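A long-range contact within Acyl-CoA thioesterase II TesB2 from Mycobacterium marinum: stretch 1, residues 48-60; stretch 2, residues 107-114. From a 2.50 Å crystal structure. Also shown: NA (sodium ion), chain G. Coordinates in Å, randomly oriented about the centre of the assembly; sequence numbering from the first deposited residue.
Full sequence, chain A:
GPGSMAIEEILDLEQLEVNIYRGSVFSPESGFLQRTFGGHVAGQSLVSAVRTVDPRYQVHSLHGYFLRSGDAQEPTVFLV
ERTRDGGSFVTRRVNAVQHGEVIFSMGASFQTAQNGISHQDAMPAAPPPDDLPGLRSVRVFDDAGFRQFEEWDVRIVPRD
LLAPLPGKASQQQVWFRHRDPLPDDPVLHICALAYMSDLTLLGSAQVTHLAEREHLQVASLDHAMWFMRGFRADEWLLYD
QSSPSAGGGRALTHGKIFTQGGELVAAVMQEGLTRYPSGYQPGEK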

# COMPACT_ATOMS: atom_id res chain seq x y z
N SER A 48 -14.88 12.14 4.95
CA SER A 48 -16.18 11.46 5.10
C SER A 48 -16.13 10.24 6.00
O SER A 48 -17.08 9.95 6.75
CB SER A 48 -16.66 11.01 3.73
OG SER A 48 -17.37 12.04 3.10
N ALA A 49 -15.06 9.47 5.85
CA ALA A 49 -14.85 8.32 6.68
C ALA A 49 -14.72 8.79 8.15
O ALA A 49 -15.35 8.22 9.02
CB ALA A 49 -13.60 7.58 6.21
N VAL A 50 -13.94 9.86 8.37
CA VAL A 50 -13.58 10.34 9.67
C VAL A 50 -14.82 10.84 10.48
O VAL A 50 -14.89 10.73 11.72
CB VAL A 50 -12.51 11.44 9.53
CG1 VAL A 50 -12.27 12.17 10.85
CG2 VAL A 50 -11.23 10.84 9.03
N ARG A 51 -15.82 11.35 9.76
CA ARG A 51 -17.02 11.89 10.40
C ARG A 51 -17.97 10.84 10.97
O ARG A 51 -18.81 11.14 11.82
CB ARG A 51 -17.72 12.85 9.45
CG ARG A 51 -16.95 14.15 9.46
CD ARG A 51 -17.57 15.31 8.74
NE ARG A 51 -18.96 15.59 9.11
CZ ARG A 51 -19.63 16.65 8.64
NH1 ARG A 51 -20.90 16.88 9.03
NH2 ARG A 51 -19.00 17.50 7.80
N THR A 52 -17.79 9.60 10.52
CA THR A 52 -18.57 8.45 10.95
C THR A 52 -17.82 7.63 11.99
O THR A 52 -18.30 6.58 12.42
CB THR A 52 -18.90 7.50 9.76
OG1 THR A 52 -17.73 6.79 9.36
CG2 THR A 52 -19.44 8.28 8.59
N VAL A 53 -16.64 8.10 12.39
CA VAL A 53 -15.80 7.39 13.37
C VAL A 53 -15.75 8.11 14.70
O VAL A 53 -15.51 9.28 14.74
CB VAL A 53 -14.37 7.14 12.80
CG1 VAL A 53 -13.46 6.51 13.84
CG2 VAL A 53 -14.48 6.31 11.54
N ASP A 54 -16.03 7.37 15.76
CA ASP A 54 -15.70 7.77 17.12
C ASP A 54 -14.27 8.37 17.20
O ASP A 54 -13.31 7.71 16.85
CB ASP A 54 -15.79 6.54 18.02
CG ASP A 54 -15.63 6.89 19.51
OD1 ASP A 54 -14.71 7.67 19.87
OD2 ASP A 54 -16.46 6.38 20.31
N PRO A 55 -14.15 9.62 17.67
CA PRO A 55 -12.84 10.28 17.63
C PRO A 55 -11.80 9.72 18.58
O PRO A 55 -10.62 10.06 18.42
CB PRO A 55 -13.14 11.76 17.93
CG PRO A 55 -14.56 11.83 18.36
CD PRO A 55 -15.24 10.52 18.10
N ARG A 56 -12.21 8.88 19.52
CA ARG A 56 -11.27 8.05 20.30
C ARG A 56 -10.36 7.18 19.39
O ARG A 56 -9.26 6.76 19.79
CB ARG A 56 -12.03 7.16 21.32
N TYR A 57 -10.81 6.91 18.18
CA TYR A 57 -10.03 6.15 17.22
C TYR A 57 -9.49 7.08 16.17
O TYR A 57 -10.25 7.82 15.54
CB TYR A 57 -10.88 5.10 16.52
CG TYR A 57 -11.64 4.15 17.41
CD1 TYR A 57 -12.76 4.58 18.10
CD2 TYR A 57 -11.29 2.81 17.50
CE1 TYR A 57 -13.49 3.73 18.87
CE2 TYR A 57 -12.02 1.94 18.26
CZ TYR A 57 -13.12 2.40 18.96
OH TYR A 57 -13.88 1.54 19.74
N GLN A 58 -8.18 7.03 15.96
CA GLN A 58 -7.54 7.94 15.02
C GLN A 58 -7.04 7.15 13.84
O GLN A 58 -6.58 6.05 14.01
CB GLN A 58 -6.39 8.72 15.69
CG GLN A 58 -6.84 9.58 16.88
CD GLN A 58 -7.42 10.95 16.47
OE1 GLN A 58 -6.64 11.88 16.15
NE2 GLN A 58 -8.81 11.10 16.47
N VAL A 59 -7.13 7.74 12.66
CA VAL A 59 -6.74 7.08 11.43
C VAL A 59 -5.27 6.69 11.44
O VAL A 59 -4.44 7.37 12.01
CB VAL A 59 -7.03 7.98 10.20
CG1 VAL A 59 -6.11 9.21 10.18
CG2 VAL A 59 -6.98 7.16 8.90
N HIS A 60 -4.97 5.56 10.80
CA HIS A 60 -3.60 5.07 10.70
C HIS A 60 -3.24 4.47 9.36
O HIS A 60 -2.04 4.27 9.09
CB HIS A 60 -3.30 4.05 11.82
CG HIS A 60 -4.05 2.77 11.69
ND1 HIS A 60 -3.65 1.77 10.90
CD2 HIS A 60 -5.22 2.34 12.29
CE1 HIS A 60 -4.51 0.75 10.99
NE2 HIS A 60 -5.48 1.11 11.85
NA NA G . -13.28 10.63 13.97
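Stretch 2 (107-114) GASFQTAQ

Stretch 2 lies against stretch 1 as an antiparallel neighbour, held first by its backbone. Q58 and Q111 form a hydrogen-bonded pair: Q58 N donates to Q111 O at 2.9 Å, and Q111 N returns the bond to Q58 O at 3.0 Å, both nearly straight. One step along, H60 N donates to S109 O at 3.0 Å. Between these lies the non-hydrogen-bonded pair V59 and F110, whose CA atoms are 4.2 Å apart. Residues 107-111 keep extended backbone angles, with phi from -118° to -146° and psi from 136° to 151°. The N-to-C directions of strands 58-60 and 107-111 differ by 127°, so the antiparallel pairing is strongly skewed. CA-H...O contacts supplement the ladder, such as V59 CA to S109 O and Y57 CA to Q111 O, each 3.4 Å. Where the small side chain of S109 meets the imidazole of H60, OG lies 2.8 Å from H60 NE2.

Alternation along the strands puts Q58 and Q111 on one face of the sheet and V59 and F110 on the other. F110 supplies the largest buried area, its broad apolar ring filling the space between strand and helix. V53 CG2 sits over one ring face, 3.8 Å from the F110 ring centroid and almost on its normal; V59 CG2 covers the opposite face. Valine suits these positions because its branched, apolar side chain can set a methyl over an aromatic face; V53 CG2 does so in a CH-pi contact. V50 CG2 approaches the ring edge, 3.7 Å from F110 CE2, and the small A49 brings CB to 4.0 Å from F110 CZ at the ring tip.

Farther out, beyond the paired glutamines, T112 CG2 lies over the Y57 ring, 3.8 Å from its centroid. The threonine methyl thus gives a polar residue an apolar surface for the tyrosine ring.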

# COMPACT_ATOMS: atom_id res chain seq x y z
N GLY A 107 -10.52 2.62 1.32
CA GLY A 107 -10.69 2.11 2.67
C GLY A 107 -9.69 2.74 3.63
O GLY A 107 -8.58 3.11 3.22
N ALA A 108 -10.09 2.83 4.90
CA ALA A 108 -9.26 3.40 5.96
C ALA A 108 -9.51 2.69 7.29
O ALA A 108 -10.62 2.25 7.55
CB ALA A 108 -9.51 4.90 6.08
N SER A 109 -8.45 2.63 8.13
CA SER A 109 -8.49 1.97 9.44
C SER A 109 -8.22 2.98 10.55
O SER A 109 -7.36 3.84 10.42
CB SER A 109 -7.48 0.82 9.50
OG SER A 109 -7.71 -0.06 10.60
N PHE A 110 -8.96 2.85 11.64
CA PHE A 110 -8.87 3.73 12.79
C PHE A 110 -8.62 2.92 14.11
O PHE A 110 -9.24 1.87 14.34
CB PHE A 110 -10.16 4.56 12.90
CG PHE A 110 -10.52 5.31 11.63
CD1 PHE A 110 -10.93 4.64 10.50
CD2 PHE A 110 -10.45 6.70 11.59
CE1 PHE A 110 -11.25 5.32 9.34
CE2 PHE A 110 -10.77 7.39 10.42
CZ PHE A 110 -11.16 6.70 9.29
N GLN A 111 -7.72 3.40 14.95
CA GLN A 111 -7.33 2.69 16.16
C GLN A 111 -7.30 3.60 17.34
O GLN A 111 -6.97 4.77 17.23
CB GLN A 111 -5.95 2.06 15.99
CG GLN A 111 -5.44 1.22 17.17
CD GLN A 111 -3.94 0.93 17.10
OE1 GLN A 111 -3.20 1.64 16.46
NE2 GLN A 111 -3.51 -0.13 17.76
N THR A 112 -7.58 3.04 18.51
CA THR A 112 -7.38 3.78 19.76
C THR A 112 -5.88 3.92 20.12
O THR A 112 -4.99 3.31 19.54
CB THR A 112 -8.17 3.18 20.94
OG1 THR A 112 -7.90 1.79 21.04
CG2 THR A 112 -9.65 3.37 20.77
N ALA A 113 -5.61 4.79 21.10
CA ALA A 113 -4.25 4.95 21.61
C ALA A 113 -3.87 3.71 22.39
O ALA A 113 -4.51 3.39 23.37
CB ALA A 113 -4.15 6.21 22.48
N GLN A 114 -2.85 3.00 21.93
CA GLN A 114 -2.36 1.82 22.61
C GLN A 114 -0.83 1.77 22.52
O GLN A 114 -0.21 2.71 22.04
CB GLN A 114 -3.01 0.57 22.01
CG GLN A 114 -4.50 0.74 21.76
CD GLN A 114 -5.22 -0.56 21.41
OE1 GLN A 114 -4.88 -1.23 20.40
NE2 GLN A 114 -6.23 -0.91 22.22
O HOH W 1 -10.97 9.99 13.76